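Local coordinates for acidocalcisomal pyrophosphatase (Trypanosoma brucei brucei, PDB 5C5V), which hydrolyses inorganic pyrophosphate to phosphate, with magnesium as cofactor, and carries an EF-hand region beside its pyrophosphatase domain, at the interface of chains A and B and the interface of chains A and C. Numbering follows the deposited sequence. Chains: chain A/B/C, Acidocalcisomal pyrophosphatase.

Contact 1: the interface of chains A and B. Residues chain A 210, 325, 328-329, 331-332; chain B 14-15, 18.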
ATOM      1  N   VAL A 210       5.435 -31.323 -27.937  1.00 59.78           N
ATOM      2  CA  VAL A 210       4.567 -30.295 -28.496  1.00 59.36           C
ATOM      3  C   VAL A 210       5.354 -29.266 -29.304  1.00 58.91           C
ATOM      4  O   VAL A 210       6.331 -28.687 -28.817  1.00 58.44           O
ATOM      5  CB  VAL A 210       3.767 -29.560 -27.379  1.00 59.02           C
ATOM      6  CG1 VAL A 210       3.103 -28.309 -27.923  1.00 58.27           C
ATOM      7  CG2 VAL A 210       2.715 -30.494 -26.769  1.00 59.68           C
ATOM      8  N   GLU A 325      -2.728 -25.005 -20.835  1.00 58.16           N
ATOM      9  CA  GLU A 325      -2.251 -25.985 -21.795  1.00 58.38           C
ATOM     10  C   GLU A 325      -1.071 -26.793 -21.246  1.00 58.28           C
ATOM     11  O   GLU A 325      -0.981 -27.986 -21.496  1.00 58.96           O
ATOM     12  CB  GLU A 325      -1.878 -25.298 -23.104  1.00 57.74           C
ATOM     13  CG  GLU A 325      -3.081 -24.701 -23.813  1.00 58.07           C
ATOM     14  CD  GLU A 325      -2.708 -23.925 -25.067  1.00 57.96           C
ATOM     15  OE1 GLU A 325      -1.498 -23.851 -25.417  1.00 57.39           O
ATOM     16  OE2 GLU A 325      -3.630 -23.349 -25.684  1.00 58.23           O
ATOM     17  N   ASN A 328      -2.498 -29.466 -19.061  1.00 56.87           N
ATOM     18  CA  ASN A 328      -2.932 -30.590 -19.879  1.00 57.71           C
ATOM     19  C   ASN A 328      -1.771 -31.501 -20.233  1.00 57.79           C
ATOM     20  O   ASN A 328      -1.881 -32.725 -20.138  1.00 58.61           O
ATOM     21  CB  ASN A 328      -3.601 -30.097 -21.156  1.00 57.46           C
ATOM     22  CG  ASN A 328      -4.908 -29.421 -20.887  1.00 57.91           C
ATOM     23  OD1 ASN A 328      -5.549 -29.697 -19.885  1.00 58.97           O
ATOM     24  ND2 ASN A 328      -5.316 -28.532 -21.767  1.00 57.69           N
ATOM     25  N   MET A 329      -0.662 -30.890 -20.643  1.00 56.61           N
ATOM     26  CA  MET A 329       0.546 -31.627 -20.995  1.00 56.70           C
ATOM     27  C   MET A 329       1.055 -32.396 -19.780  1.00 57.30           C
ATOM     28  O   MET A 329       1.511 -33.537 -19.900  1.00 57.77           O
ATOM     29  CB  MET A 329       1.642 -30.681 -21.507  1.00 55.73           C
ATOM     30  CG  MET A 329       1.313 -29.913 -22.781  1.00 55.33           C
ATOM     31  SD  MET A 329       2.420 -28.478 -23.044  1.00 54.45           S
ATOM     32  CE  MET A 329       1.611 -27.718 -24.443  1.00 53.73           C
ATOM     33  N   HIS A 331      -0.866 -33.410 -17.331  1.00 56.57           N
ATOM     34  CA  HIS A 331      -1.831 -34.495 -17.138  1.00 57.85           C
ATOM     35  C   HIS A 331      -1.441 -35.663 -18.025  1.00 58.54           C
ATOM     36  O   HIS A 331      -1.484 -36.815 -17.595  1.00 59.63           O
ATOM     37  CB  HIS A 331      -3.268 -34.058 -17.467  1.00 58.29           C
ATOM     38  CG  HIS A 331      -3.986 -33.393 -16.327  1.00 58.48           C
ATOM     39  ND1 HIS A 331      -4.488 -34.086 -15.249  1.00 58.34           N
ATOM     40  CD2 HIS A 331      -4.296 -32.093 -16.112  1.00 58.97           C
ATOM     41  CE1 HIS A 331      -5.063 -33.243 -14.408  1.00 58.49           C
ATOM     42  NE2 HIS A 331      -4.968 -32.030 -14.913  1.00 58.72           N
ATOM     43  N   ASN A 332      -1.058 -35.367 -19.265  1.00 58.95           N
ATOM     44  CA  ASN A 332      -0.665 -36.421 -20.199  1.00 59.35           C
ATOM     45  C   ASN A 332       0.609 -37.113 -19.737  1.00 59.77           C
ATOM     46  O   ASN A 332       0.767 -38.330 -19.891  1.00 60.58           O
ATOM     47  CB  ASN A 332      -0.481 -35.871 -21.618  1.00 59.00           C
ATOM     48  CG  ASN A 332      -0.245 -36.974 -22.647  1.00 59.83           C
ATOM     49  OD1 ASN A 332       0.886 -37.206 -23.076  1.00 59.50           O
ATOM     50  ND2 ASN A 332      -1.311 -37.652 -23.041  1.00 60.45           N
TER
ATOM     51  N   SER B  14      -8.772 -33.285 -22.913  1.00 65.14           N
ATOM     52  CA  SER B  14      -7.780 -32.222 -23.001  1.00 64.68           C
ATOM     53  C   SER B  14      -6.372 -32.757 -22.805  1.00 65.26           C
ATOM     54  O   SER B  14      -5.420 -32.181 -23.315  1.00 65.15           O
ATOM     55  CB  SER B  14      -8.063 -31.131 -21.976  1.00 63.96           C
ATOM     56  OG  SER B  14      -9.265 -30.466 -22.293  1.00 63.84           O
ATOM     57  N   ALA B  15      -6.230 -33.868 -22.089  1.00 63.42           N
ATOM     58  CA  ALA B  15      -4.903 -34.440 -21.909  1.00 63.91           C
ATOM     59  C   ALA B  15      -4.428 -35.117 -23.188  1.00 64.45           C
ATOM     60  O   ALA B  15      -3.268 -35.519 -23.293  1.00 64.86           O
ATOM     61  CB  ALA B  15      -4.890 -35.411 -20.753  1.00 64.26           C
ATOM     62  N   VAL B  18      -3.871 -31.232 -25.878  1.00 63.46           N
ATOM     63  CA  VAL B  18      -3.332 -30.310 -24.865  1.00 63.38           C
ATOM     64  C   VAL B  18      -3.324 -28.856 -25.344  1.00 63.10           C
ATOM     65  O   VAL B  18      -3.394 -27.893 -24.572  1.00 62.54           O
ATOM     66  CB  VAL B  18      -1.902 -30.731 -24.475  1.00 63.85           C
ATOM     67  CG1 VAL B  18      -1.921 -32.097 -23.805  1.00 64.07           C
ATOM     68  CG2 VAL B  18      -0.999 -30.765 -25.710  1.00 63.98           C
TER
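B:Val18 pushes its branched side chain against one face of the long helix 316-336 of chain A, wedged between A:Asn328 and A:Met329. Its CG1 rests on the helix backbone, 3.6 Å from the amide N of A:Met329, and also touches CB of A:Asn328. Its CG2 turns towards A:Met329 and A:Val210, meeting the CG2 methyl of A:Val210 at 3.9 Å; the two valines lie alongside, pointing opposite ways. The methionine chain runs across the valine almost perpendicularly, its CG 3.7 Å from CB of B:Val18. With CG beside its own backbone N (chi1 -62°) and an extended chain beyond, A:Met329 runs past B:Val18 and presents a methylene, not its sulfur.

Over one face of the flat amide of A:Asn328 lie both the CB methylene and the carbonyl O of B:Ser14, 3.8 Å and 3.7 Å from CG of A:Asn328. The carbonyl O of B:Val18 lies close to the amide plane and receives a straight but weak, long hydrogen bond from ND2 of A:Asn328, at 3.5 Å. That same oxygen also touches the CB and CG methylenes of A:Glu325, so it is partly enclosed by the helix side chains.

One turn along, the CB methyl of B:Ala15 meets the CB methylene of A:His331 at 3.9 Å. A:Asn332 stands by the carbonyl of B:Ala15, but its N-H points elsewhere and the oxygen lies tilted off the amide plane, so this pair counts as packing. The patch seats the end of helix 3-14 and the start of the EF-hand-like loop of B on the C-terminal helix of A, and may fasten the two chains into a dimer.

Contact 2: the interface of chains A and C. Residues chain A 230, 267; chain C 268, 281.
C:Phe281 turns its aromatic ring away from chain A, and neither ring face carries this contact; what it offers across is its backbone carbonyl, whose O lies 4.1 Å from the CE methyl of A:Met230. The puckered ring of A:Pro267 likewise works through its rim. Its CG corner points towards the CG2 methyl of C:Ile268, at 4.2 Å, while the methyl of A:Met230 lies beside the CG and CD rim, close to the mean plane of the ring and over neither face.

Between these two groups the thioether of A:Met230 meets C:Ile268 tip to tip. The CE methyl approaches CG2 of C:Ile268 at 3.8 Å. The sulfur SD of A:Met230 is met from one direction by CG2 and CD1 of C:Ile268, side by side and each at 4.0 Å. CG of A:Met230 is placed between its backbone N and carbonyl carbon (chi1 73°), and the chain then runs straight out from its loop, carrying the methyl across to the partner. C:Ile268 puts its CG1 branch in the equivalent position (chi1 68°), and the extended turn beyond it (chi2 166°) brings CD1 towards the sulfur next to CG2, both methyls facing the methionine end.

All the distances are those of ordinary, unstrained van der Waals contact. Among these residues the contact is apolar, and the unbranched methionine may adjust to the partner. The patch is small and formed mainly by loops, with the end of helix 277-281 at its border. Repeated by the two-fold, it may contribute modestly to holding A and C together in the four-chain assembly.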
ATOM      1  N   MET A 230       7.601  -7.249  -3.692  1.00 54.79           N
ATOM      2  CA  MET A 230       8.722  -6.643  -2.988  1.00 54.78           C
ATOM      3  C   MET A 230       9.329  -7.565  -1.938  1.00 55.00           C
ATOM      4  O   MET A 230      10.419  -7.299  -1.452  1.00 54.99           O
ATOM      5  CB  MET A 230       8.289  -5.332  -2.337  1.00 54.63           C
ATOM      6  CG  MET A 230       7.422  -5.549  -1.128  1.00 55.08           C
ATOM      7  SD  MET A 230       6.674  -4.021  -0.519  1.00 55.71           S
ATOM      8  CE  MET A 230       5.934  -4.717   0.980  1.00 56.17           C
ATOM      9  N   PRO A 267       1.454  -5.551  -1.264  1.00 58.29           N
ATOM     10  CA  PRO A 267       0.656  -4.334  -1.044  1.00 58.98           C
ATOM     11  C   PRO A 267       0.054  -3.760  -2.320  1.00 59.14           C
ATOM     12  O   PRO A 267      -0.976  -3.096  -2.240  1.00 60.34           O
ATOM     13  CB  PRO A 267       1.667  -3.355  -0.426  1.00 58.52           C
ATOM     14  CG  PRO A 267       2.657  -4.254   0.271  1.00 58.30           C
ATOM     15  CD  PRO A 267       2.790  -5.452  -0.648  1.00 57.75           C
TER
ATOM     16  N   ILE C 268       5.028   1.820   0.906  1.00 58.58           N
ATOM     17  CA  ILE C 268       5.265   1.380   2.281  1.00 58.88           C
ATOM     18  C   ILE C 268       6.159   2.338   3.091  1.00 59.04           C
ATOM     19  O   ILE C 268       6.659   1.971   4.156  1.00 58.65           O
ATOM     20  CB  ILE C 268       5.909  -0.044   2.341  1.00 58.35           C
ATOM     21  CG1 ILE C 268       7.334  -0.040   1.788  1.00 57.61           C
ATOM     22  CG2 ILE C 268       5.050  -1.073   1.614  1.00 58.52           C
ATOM     23  CD1 ILE C 268       8.108  -1.318   2.133  1.00 57.12           C
ATOM     24  N   PHE C 281       9.546  -5.903   6.952  1.00 58.81           N
ATOM     25  CA  PHE C 281       8.695  -5.723   5.785  1.00 58.67           C
ATOM     26  C   PHE C 281       9.431  -6.021   4.490  1.00 58.44           C
ATOM     27  O   PHE C 281       8.804  -6.219   3.458  1.00 58.55           O
ATOM     28  CB  PHE C 281       8.126  -4.298   5.785  1.00 58.82           C
ATOM     29  CG  PHE C 281       7.264  -4.004   6.990  1.00 59.35           C
ATOM     30  CD1 PHE C 281       6.378  -4.974   7.477  1.00 59.91           C
ATOM     31  CD2 PHE C 281       7.385  -2.799   7.671  1.00 59.09           C
ATOM     32  CE1 PHE C 281       5.585  -4.725   8.610  1.00 60.33           C
ATOM     33  CE2 PHE C 281       6.615  -2.524   8.791  1.00 59.80           C
ATOM     34  CZ  PHE C 281       5.711  -3.487   9.274  1.00 60.50           C
TER

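The centres of contact 1 and contact 2 lie about 37 Å apart, and they share no residue. Chain A takes part in both, with its C-terminal helix 316-336 and a loop residue at contact 1 and two loops of the pyrophosphatase region at contact 2. It therefore touches B and C through separate surfaces and can hold both at once. Each interface is two-fold symmetric, which suits a four-chain assembly made as a pair of dimers. Contact 1 brings in the partner's N-terminal EF-hand-like region, whereas contact 2 brings together loops and a helix end of the pyrophosphatase region of each chain. The structure alone does not show whether the tetramer persists in solution.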